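Local coordinates for arylamine n-acetyltransferase (Mycobacterium smegmatis, PDB 1W5R), which catalyses the transfer of an acetyl group from acetyl-coenzyme A to the amino nitrogen of arylamines, at residues A[42-47]-A[209-214]; A[222-227]-A[240-245]; A[247-252]-A[267-272]. The protein carries 1 engineered substitution. One frame throughout, in Å; residues are numbered along the deposited sequence.

Contact 1. Residues A[42-47]-A[209-214]; sequences ENLDPL and TGLTVA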
loop_
_atom_site.group_PDB
_atom_site.type_symbol
_atom_site.label_atom_id
_atom_site.label_comp_id
_atom_site.label_asym_id
_atom_site.label_seq_id
_atom_site.Cartn_x
_atom_site.Cartn_y
_atom_site.Cartn_z
ATOM N N GLU A 42 -5.207 -3.321 19.923
ATOM C CA GLU A 42 -6.427 -3.917 19.354
ATOM C C GLU A 42 -7.581 -3.739 20.316
ATOM O O GLU A 42 -7.391 -3.643 21.536
ATOM C CB GLU A 42 -6.269 -5.405 19.034
ATOM C CG GLU A 42 -5.732 -6.206 20.221
ATOM C CD GLU A 42 -6.604 -7.368 20.619
ATOM O OE1 GLU A 42 -7.826 -7.163 20.790
ATOM O OE2 GLU A 42 -6.055 -8.466 20.816
ATOM N N ASN A 43 -8.783 -3.707 19.755
ATOM C CA ASN A 43 -10.000 -3.615 20.563
ATOM C C ASN A 43 -10.966 -4.760 20.255
ATOM O O ASN A 43 -12.166 -4.552 20.247
ATOM C CB ASN A 43 -10.712 -2.281 20.315
ATOM C CG ASN A 43 -11.334 -2.228 18.936
ATOM O OD1 ASN A 43 -10.743 -2.732 17.980
ATOM N ND2 ASN A 43 -12.529 -1.639 18.825
ATOM N N LEU A 44 -10.449 -5.952 19.987
ATOM C CA LEU A 44 -11.351 -7.064 19.667
ATOM C C LEU A 44 -12.321 -7.379 20.813
ATOM O O LEU A 44 -13.471 -7.742 20.556
ATOM C CB LEU A 44 -10.575 -8.312 19.279
ATOM C CG LEU A 44 -9.936 -8.208 17.891
ATOM C CD1 LEU A 44 -8.720 -9.126 17.821
ATOM C CD2 LEU A 44 -10.940 -8.504 16.770
ATOM N N ASP A 45 -11.881 -7.221 22.065
ATOM C CA ASP A 45 -12.789 -7.507 23.185
ATOM C C ASP A 45 -14.016 -6.575 23.156
ATOM O O ASP A 45 -15.135 -7.062 23.034
ATOM C CB ASP A 45 -12.071 -7.468 24.542
ATOM C CG ASP A 45 -11.320 -8.762 24.850
ATOM O OD1 ASP A 45 -11.289 -9.691 24.001
ATOM O OD2 ASP A 45 -10.745 -8.847 25.965
ATOM N N PRO A 46 -13.829 -5.238 23.245
ATOM C CA PRO A 46 -15.030 -4.370 23.203
ATOM C C PRO A 46 -15.841 -4.525 21.924
ATOM O O PRO A 46 -17.068 -4.414 21.967
ATOM C CB PRO A 46 -14.477 -2.945 23.293
ATOM C CG PRO A 46 -13.059 -3.053 23.635
ATOM C CD PRO A 46 -12.595 -4.470 23.514
ATOM N N LEU A 47 -15.165 -4.767 20.801
ATOM C CA LEU A 47 -15.881 -5.014 19.536
ATOM C C LEU A 47 -16.874 -6.177 19.674
ATOM O O LEU A 47 -18.008 -6.114 19.152
ATOM C CB LEU A 47 -14.892 -5.281 18.387
ATOM C CG LEU A 47 -15.524 -5.585 17.013
ATOM C CD1 LEU A 47 -16.274 -4.383 16.466
ATOM C CD2 LEU A 47 -14.468 -6.068 16.034
ATOM N N THR A 209 -17.859 0.612 18.247
ATOM C CA THR A 209 -18.561 0.652 16.953
ATOM C C THR A 209 -17.749 0.176 15.751
ATOM O O THR A 209 -18.266 0.101 14.630
ATOM C CB THR A 209 -19.089 2.069 16.638
ATOM O OG1 THR A 209 -17.997 2.987 16.588
ATOM C CG2 THR A 209 -20.105 2.533 17.689
ATOM N N GLY A 210 -16.472 -0.095 15.964
ATOM C CA GLY A 210 -15.636 -0.583 14.887
ATOM C C GLY A 210 -14.395 -1.255 15.422
ATOM O O GLY A 210 -14.264 -1.446 16.638
ATOM N N LEU A 211 -13.485 -1.579 14.499
ATOM C CA LEU A 211 -12.286 -2.355 14.777
ATOM C C LEU A 211 -11.047 -1.507 14.523
ATOM O O LEU A 211 -10.881 -0.981 13.417
ATOM C CB LEU A 211 -12.247 -3.559 13.828
ATOM C CG LEU A 211 -10.939 -4.351 13.774
ATOM C CD1 LEU A 211 -10.789 -5.207 15.009
ATOM C CD2 LEU A 211 -10.871 -5.223 12.521
ATOM N N THR A 212 -10.180 -1.387 15.530
ATOM C CA THR A 212 -8.892 -0.706 15.365
ATOM C C THR A 212 -7.785 -1.646 15.814
ATOM O O THR A 212 -7.826 -2.173 16.934
ATOM C CB THR A 212 -8.786 0.585 16.191
ATOM O OG1 THR A 212 -9.758 1.526 15.733
ATOM C CG2 THR A 212 -7.387 1.204 16.067
ATOM N N VAL A 213 -6.813 -1.866 14.932
ATOM C CA VAL A 213 -5.643 -2.684 15.238
ATOM C C VAL A 213 -4.414 -1.919 14.768
ATOM O O VAL A 213 -4.426 -1.329 13.687
ATOM C CB VAL A 213 -5.728 -4.085 14.553
ATOM C CG1 VAL A 213 -4.561 -4.970 14.981
ATOM C CG2 VAL A 213 -7.037 -4.776 14.892
ATOM N N ALA A 214 -3.354 -1.886 15.573
ATOM C CA ALA A 214 -2.178 -1.127 15.156
ATOM C C ALA A 214 -0.893 -1.715 15.705
ATOM O O ALA A 214 -0.905 -2.452 16.693
ATOM C CB ALA A 214 -2.304 0.349 15.566
#
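Where the short edge strand 41-42 gives way to helix 44-47, the Asn43 side chain grips the backbone of the segment leading into strand 212-216, a worked example of an amide serving as a stand-in for a strand's peptide group. Asn43 occupies the N-cap position of the helix, yet its side chain makes no capping bond. Chi1 of 71° sets CG between the backbone N and the carbonyl carbon, and the amide's two ends reach the residues flanking Leu211. Asn43 OD1 accepts from Thr212 N at 2.9 Å in a nearly straight bond, the donor standing above the carbonyl plane. Asn43 ND2 gives to Gly210 O at 2.8 Å, almost within its own amide plane, and makes a second bond to Phe207 O. Donor and acceptor are thus both engaged in buried surroundings, which fixes which way round the amide sits. Backbone support is slighter: Asn43 N reaches Thr212 O in a weak bond of 3.4 Å, while Glu42 CA points a hydrogen at the same Thr212 O from 3.3 Å. Apolar branches close the contact. Leu44 CD2 lies 3.7 Å from Leu211 CD1, the two side chains running side by side. Leu47 CD2 reaches Leu211 CD1 at 3.9 Å, and its sister branch CD1 rests on Gly210 O. Glu42 sends its carboxylate back to its own segment, OE1 accepting from Leu44 N at 3.0 Å, while OE2 pairs with Arg69 and Gly70 N. Beyond the contact, Leu211 packs on Val248 and Ile252 of helix 245-255, and strand 212-216 pairs next with strand 220-225.

Contact 2. Residues A[222-227]-A[240-245]; sequences YNLRGR and IRFDSA
The guanidinium of Arg227 lies flat against that of Arg241, the planes 9° apart and the centres 4.0 Å from each other. Arg241 NH2 sits over the centre of the Arg227 group; the two side chains lie side by side, pointing the same way, and Arg227 CD lies over the Arg241 group toward its rim. Arg227 NH1 donates in its own plane to two backbone carbonyl acceptors, Phe242 O at 3.0 Å and Asp243 O at 3.0 Å, the latter met from above its carbonyl plane. The salt bridge from Arg227 NH2 to Asp277 probably offsets part of the repulsion between the two cations. Gly226 and Arg227 are the central residues of a type II' turn in the antiparallel meander of strands 220-225, 228-233 and 236-242, and Arg227 O accepts from Phe242 N of the last strand at 2.9 Å. Phe242 CD1 also comes within 3.2 Å of Arg227 O. Leu224 CD1 meets Phe242 CE1 at the ring edge, 4.0 Å away, the two side chains crossing at about a right angle; Ile240 CG2 covers part of one ring face, and Val248 and Ala251 of helix 245-255 also touch Phe242. Residues 240-242 pair antiparallel with a strand of the second subunit, continuing the sheet across the interface, and Asp243 OD1 forms a salt bridge to Arg173 of that subunit.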
loop_
_atom_site.group_PDB
_atom_site.type_symbol
_atom_site.label_atom_id
_atom_site.label_comp_id
_atom_site.label_asym_id
_atom_site.label_seq_id
_atom_site.Cartn_x
_atom_site.Cartn_y
_atom_site.Cartn_z
ATOM N N TYR A 222 1.531 1.193 11.463
ATOM C CA TYR A 222 0.436 0.442 10.854
ATOM C C TYR A 222 -0.834 0.676 11.631
ATOM O O TYR A 222 -0.853 0.502 12.847
ATOM C CB TYR A 222 0.752 -1.061 10.869
ATOM C CG TYR A 222 1.973 -1.407 10.060
ATOM C CD1 TYR A 222 3.249 -1.301 10.612
ATOM C CD2 TYR A 222 1.851 -1.835 8.736
ATOM C CE1 TYR A 222 4.371 -1.616 9.868
ATOM C CE2 TYR A 222 2.978 -2.149 7.977
ATOM C CZ TYR A 222 4.230 -2.044 8.550
ATOM O OH TYR A 222 5.357 -2.337 7.800
ATOM N N ASN A 223 -1.892 1.087 10.929
ATOM C CA ASN A 223 -3.168 1.324 11.592
ATOM C C ASN A 223 -4.331 0.830 10.759
ATOM O O ASN A 223 -4.606 1.382 9.685
ATOM C CB ASN A 223 -3.388 2.790 11.936
ATOM C CG ASN A 223 -4.588 2.969 12.839
ATOM O OD1 ASN A 223 -4.561 2.548 13.978
ATOM N ND2 ASN A 223 -5.664 3.527 12.309
ATOM N N LEU A 224 -4.988 -0.208 11.264
ATOM C CA LEU A 224 -6.155 -0.801 10.612
ATOM C C LEU A 224 -7.416 -0.273 11.283
ATOM O O LEU A 224 -7.545 -0.370 12.500
ATOM C CB LEU A 224 -6.098 -2.322 10.780
ATOM C CG LEU A 224 -7.270 -3.142 10.222
ATOM C CD1 LEU A 224 -7.170 -3.211 8.689
ATOM C CD2 LEU A 224 -7.300 -4.555 10.797
ATOM N N ARG A 225 -8.321 0.312 10.501
ATOM C CA ARG A 225 -9.667 0.599 10.969
ATOM C C ARG A 225 -10.608 -0.123 10.018
ATOM O O ARG A 225 -10.620 0.165 8.815
ATOM C CB ARG A 225 -9.951 2.109 10.987
ATOM C CG ARG A 225 -11.357 2.517 11.457
ATOM C CD ARG A 225 -11.593 2.126 12.918
ATOM N NE ARG A 225 -12.968 2.429 13.323
ATOM C CZ ARG A 225 -13.424 2.337 14.574
ATOM N NH1 ARG A 225 -12.616 1.957 15.557
ATOM N NH2 ARG A 225 -14.696 2.635 14.831
ATOM N N GLY A 226 -11.367 -1.081 10.533
ATOM C CA GLY A 226 -12.257 -1.854 9.654
ATOM C C GLY A 226 -11.455 -2.550 8.552
ATOM O O GLY A 226 -10.485 -3.258 8.832
ATOM N N ARG A 227 -11.856 -2.356 7.286
ATOM C CA ARG A 227 -11.160 -2.960 6.136
ATOM C C ARG A 227 -9.920 -2.193 5.659
ATOM O O ARG A 227 -9.197 -2.662 4.763
ATOM C CB ARG A 227 -12.120 -3.062 4.946
ATOM C CG ARG A 227 -12.446 -1.712 4.345
ATOM C CD ARG A 227 -13.179 -1.854 3.013
ATOM N NE ARG A 227 -14.604 -2.132 3.158
ATOM C CZ ARG A 227 -15.237 -3.189 2.641
ATOM N NH1 ARG A 227 -14.578 -4.130 1.970
ATOM N NH2 ARG A 227 -16.551 -3.297 2.821
ATOM N N ILE A 240 -4.214 0.189 2.249
ATOM C CA ILE A 240 -4.593 -1.142 1.812
ATOM C C ILE A 240 -6.063 -1.352 2.162
ATOM O O ILE A 240 -6.464 -1.265 3.338
ATOM C CB ILE A 240 -3.671 -2.219 2.449
ATOM C CG1 ILE A 240 -2.215 -1.976 2.031
ATOM C CG2 ILE A 240 -4.135 -3.625 2.088
ATOM C CD1 ILE A 240 -1.177 -2.579 2.950
ATOM N N ARG A 241 -6.881 -1.606 1.145
ATOM C CA ARG A 241 -8.313 -1.825 1.355
ATOM C C ARG A 241 -8.640 -3.298 1.146
ATOM O O ARG A 241 -8.583 -3.814 0.026
ATOM C CB ARG A 241 -9.141 -0.940 0.414
ATOM C CG ARG A 241 -10.650 -1.046 0.612
ATOM C CD ARG A 241 -11.426 -0.329 -0.500
ATOM N NE ARG A 241 -12.872 -0.405 -0.284
ATOM C CZ ARG A 241 -13.635 -1.462 -0.590
ATOM N NH1 ARG A 241 -13.110 -2.564 -1.111
ATOM N NH2 ARG A 241 -14.935 -1.412 -0.350
ATOM N N PHE A 242 -8.979 -3.980 2.231
ATOM C CA PHE A 242 -9.348 -5.386 2.165
ATOM C C PHE A 242 -10.754 -5.576 1.623
ATOM O O PHE A 242 -11.652 -4.759 1.846
ATOM C CB PHE A 242 -9.197 -6.004 3.560
ATOM C CG PHE A 242 -7.774 -6.058 4.026
ATOM C CD1 PHE A 242 -7.345 -5.287 5.123
ATOM C CD2 PHE A 242 -6.834 -6.836 3.351
ATOM C CE1 PHE A 242 -6.013 -5.329 5.537
ATOM C CE2 PHE A 242 -5.510 -6.891 3.769
ATOM C CZ PHE A 242 -5.097 -6.128 4.863
ATOM N N ASP A 243 -10.923 -6.660 0.869
ATOM C CA ASP A 243 -12.185 -6.952 0.216
ATOM C C ASP A 243 -13.292 -7.339 1.190
ATOM O O ASP A 243 -14.437 -6.921 1.010
ATOM C CB ASP A 243 -12.007 -8.088 -0.790
ATOM C CG ASP A 243 -11.489 -7.613 -2.132
ATOM O OD1 ASP A 243 -11.288 -6.391 -2.326
ATOM O OD2 ASP A 243 -11.290 -8.487 -2.999
ATOM N N SER A 244 -12.928 -8.123 2.209
ATOM C CA SER A 244 -13.895 -8.783 3.103
ATOM C C SER A 244 -13.307 -9.036 4.496
ATOM O O SER A 244 -12.109 -8.846 4.730
ATOM C CB SER A 244 -14.342 -10.132 2.505
ATOM O OG SER A 244 -13.310 -11.100 2.660
ATOM N N ALA A 245 -14.159 -9.526 5.398
ATOM C CA ALA A 245 -13.735 -9.913 6.746
ATOM C C ALA A 245 -12.637 -10.985 6.788
ATOM O O ALA A 245 -11.778 -10.951 7.665
ATOM C CB ALA A 245 -14.938 -10.323 7.586
#

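Contact 3. Residues A[247-252]-A[267-272]; sequences QVLDAI and DVQARV
Helices 247-252 and 268-272 pass 10.3 Å apart at their axes with 114° between their directions, bringing Val248 opposite Val272 and Leu249 opposite Gln269. No hydrogen bond crosses between the two segments; the join is apolar, made largely by methyl groups. Leu249 does most of the work. Its chi1 of -96° is displaced from a staggered position, and its forked end reaches across to three residues of the facing helix. Leu249 CD1 lies 3.8 Å from Val272 CG2 and 4.2 Å from Val268 CG1, touching one turn of that helix at both its ends. The other branch, Leu249 CD2, meets Gln269 CB at 4.0 Å, where the side chains cross at about a right angle and the aliphatic part of the glutamine supplies the surface. Deeper in, Val248 CG1 and Val272 CG1 make a methyl-to-methyl contact of 3.7 Å; each is the branch anti to its own backbone N, Val272 with chi1 170°. Val272 thereby divides its two branches between two partners, CG1 to Val248 and CG2 to Leu249. The second helix starts at Asp267, an N-cap whose OD1 accepts from Ala270 N at 3.3 Å. Gln269 and Val272 also touch Ala245, at the first turn of the opposing helix, and Leu249 leans on Leu260 in the connecting loop. This is steep-angled apolar helix-helix packing, uniting the last two helices of the chain.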
loop_
_atom_site.group_PDB
_atom_site.type_symbol
_atom_site.label_atom_id
_atom_site.label_comp_id
_atom_site.label_asym_id
_atom_site.label_seq_id
_atom_site.Cartn_x
_atom_site.Cartn_y
_atom_site.Cartn_z
ATOM N N GLN A 247 -10.002 -11.455 4.804
ATOM C CA GLN A 247 -8.704 -10.822 4.589
ATOM C C GLN A 247 -8.318 -9.991 5.816
ATOM O O GLN A 247 -7.147 -9.954 6.190
ATOM C CB GLN A 247 -8.703 -9.926 3.341
ATOM C CG GLN A 247 -8.652 -10.681 2.010
ATOM C CD GLN A 247 -10.012 -11.158 1.545
ATOM O OE1 GLN A 247 -10.126 -12.231 0.947
ATOM N NE2 GLN A 247 -11.046 -10.370 1.798
ATOM N N VAL A 248 -9.317 -9.348 6.432
ATOM C CA VAL A 248 -9.097 -8.577 7.661
ATOM C C VAL A 248 -8.594 -9.516 8.763
ATOM O O VAL A 248 -7.572 -9.250 9.391
ATOM C CB VAL A 248 -10.354 -7.793 8.106
ATOM C CG1 VAL A 248 -10.118 -7.132 9.476
ATOM C CG2 VAL A 248 -10.705 -6.727 7.078
ATOM N N LEU A 249 -9.295 -10.637 8.952
ATOM C CA LEU A 249 -8.859 -11.645 9.907
ATOM C C LEU A 249 -7.469 -12.214 9.624
ATOM O O LEU A 249 -6.680 -12.430 10.550
ATOM C CB LEU A 249 -9.901 -12.762 10.042
ATOM C CG LEU A 249 -10.873 -12.621 11.211
ATOM C CD1 LEU A 249 -11.906 -11.546 10.956
ATOM C CD2 LEU A 249 -11.538 -13.961 11.503
ATOM N N ASP A 250 -7.149 -12.436 8.342
ATOM C CA ASP A 250 -5.793 -12.858 7.994
ATOM C C ASP A 250 -4.755 -11.815 8.412
ATOM O O ASP A 250 -3.705 -12.175 8.932
ATOM C CB ASP A 250 -5.646 -13.181 6.503
ATOM C CG ASP A 250 -4.185 -13.391 6.100
ATOM O OD1 ASP A 250 -3.629 -12.506 5.410
ATOM O OD2 ASP A 250 -3.577 -14.414 6.500
ATOM N N ALA A 251 -5.055 -10.530 8.190
ATOM C CA ALA A 251 -4.155 -9.449 8.592
ATOM C C ALA A 251 -3.984 -9.446 10.108
ATOM O O ALA A 251 -2.868 -9.349 10.618
ATOM C CB ALA A 251 -4.669 -8.101 8.095
ATOM N N ILE A 252 -5.100 -9.597 10.821
ATOM C CA ILE A 252 -5.082 -9.608 12.283
ATOM C C ILE A 252 -4.134 -10.695 12.816
ATOM O O ILE A 252 -3.309 -10.446 13.688
ATOM C CB ILE A 252 -6.515 -9.769 12.837
ATOM C CG1 ILE A 252 -7.309 -8.467 12.650
ATOM C CG2 ILE A 252 -6.501 -10.185 14.316
ATOM C CD1 ILE A 252 -8.797 -8.597 12.970
ATOM N N ASP A 267 -17.863 -15.859 16.838
ATOM C CA ASP A 267 -18.080 -15.460 15.416
ATOM C C ASP A 267 -17.458 -14.113 15.096
ATOM O O ASP A 267 -18.112 -13.161 14.663
ATOM C CB ASP A 267 -19.535 -15.553 14.997
ATOM C CG ASP A 267 -19.639 -15.772 13.492
ATOM O OD1 ASP A 267 -18.605 -15.623 12.813
ATOM O OD2 ASP A 267 -20.750 -16.086 13.021
ATOM N N VAL A 268 -16.153 -14.083 15.333
ATOM C CA VAL A 268 -15.342 -12.928 15.085
ATOM C C VAL A 268 -15.532 -12.450 13.645
ATOM O O VAL A 268 -15.704 -11.254 13.404
ATOM C CB VAL A 268 -13.850 -13.247 15.322
ATOM C CG1 VAL A 268 -12.993 -12.034 15.019
ATOM C CG2 VAL A 268 -13.620 -13.717 16.756
ATOM N N GLN A 269 -15.511 -13.386 12.696
ATOM C CA GLN A 269 -15.541 -13.030 11.289
ATOM C C GLN A 269 -16.819 -12.268 10.945
ATOM O O GLN A 269 -16.764 -11.257 10.249
ATOM C CB GLN A 269 -15.366 -14.271 10.394
ATOM C CG GLN A 269 -14.868 -13.936 8.988
ATOM C CD GLN A 269 -14.858 -15.126 8.055
ATOM O OE1 GLN A 269 -13.806 -15.688 7.767
ATOM N NE2 GLN A 269 -16.037 -15.520 7.579
ATOM N N ALA A 270 -17.964 -12.730 11.460
ATOM C CA ALA A 270 -19.246 -12.068 11.223
ATOM C C ALA A 270 -19.326 -10.673 11.843
ATOM O O ALA A 270 -19.905 -9.769 11.262
ATOM C CB ALA A 270 -20.417 -12.933 11.707
ATOM N N ARG A 271 -18.726 -10.491 13.018
ATOM C CA ARG A 271 -18.771 -9.183 13.645
ATOM C C ARG A 271 -17.841 -8.200 12.927
ATOM O O ARG A 271 -18.174 -7.032 12.752
ATOM C CB ARG A 271 -18.395 -9.296 15.123
ATOM C CG ARG A 271 -18.326 -7.967 15.876
ATOM C CD ARG A 271 -19.617 -7.133 15.793
ATOM N NE ARG A 271 -19.493 -5.940 16.631
ATOM C CZ ARG A 271 -20.112 -4.783 16.429
ATOM N NH1 ARG A 271 -20.936 -4.612 15.392
ATOM N NH2 ARG A 271 -19.884 -3.776 17.271
ATOM N N VAL A 272 -16.676 -8.687 12.532
ATOM C CA VAL A 272 -15.760 -7.879 11.727
ATOM C C VAL A 272 -16.434 -7.442 10.417
ATOM O O VAL A 272 -16.277 -6.303 9.979
ATOM C CB VAL A 272 -14.437 -8.623 11.503
ATOM C CG1 VAL A 272 -13.571 -7.915 10.470
ATOM C CG2 VAL A 272 -13.687 -8.718 12.814
#

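How the contacts relate
The three contacts adjoin one another on the same side of the chain's centre, their centres 10 to 12 Å apart. Contacts 1 and 2 share a sheet: Val213 O and Leu224 N, 2.7 Å apart, tie its neighbouring strands. Contact 3 lies against both. Leu47 CD2 reaches Val272 CG2 at 4.2 Å, Gly226 O lies 3.9 Å from Val248 CG2, and Leu47 O is 2.9 Å from Arg271 NE. Contact 1 probably leads toward the catalytic region, the Arg69-Gly70 loop it holds running into helix 73-87, which probably begins at the engineered glutamine that replaces the triad cysteine. Contact 2 leads instead to the subunit interface.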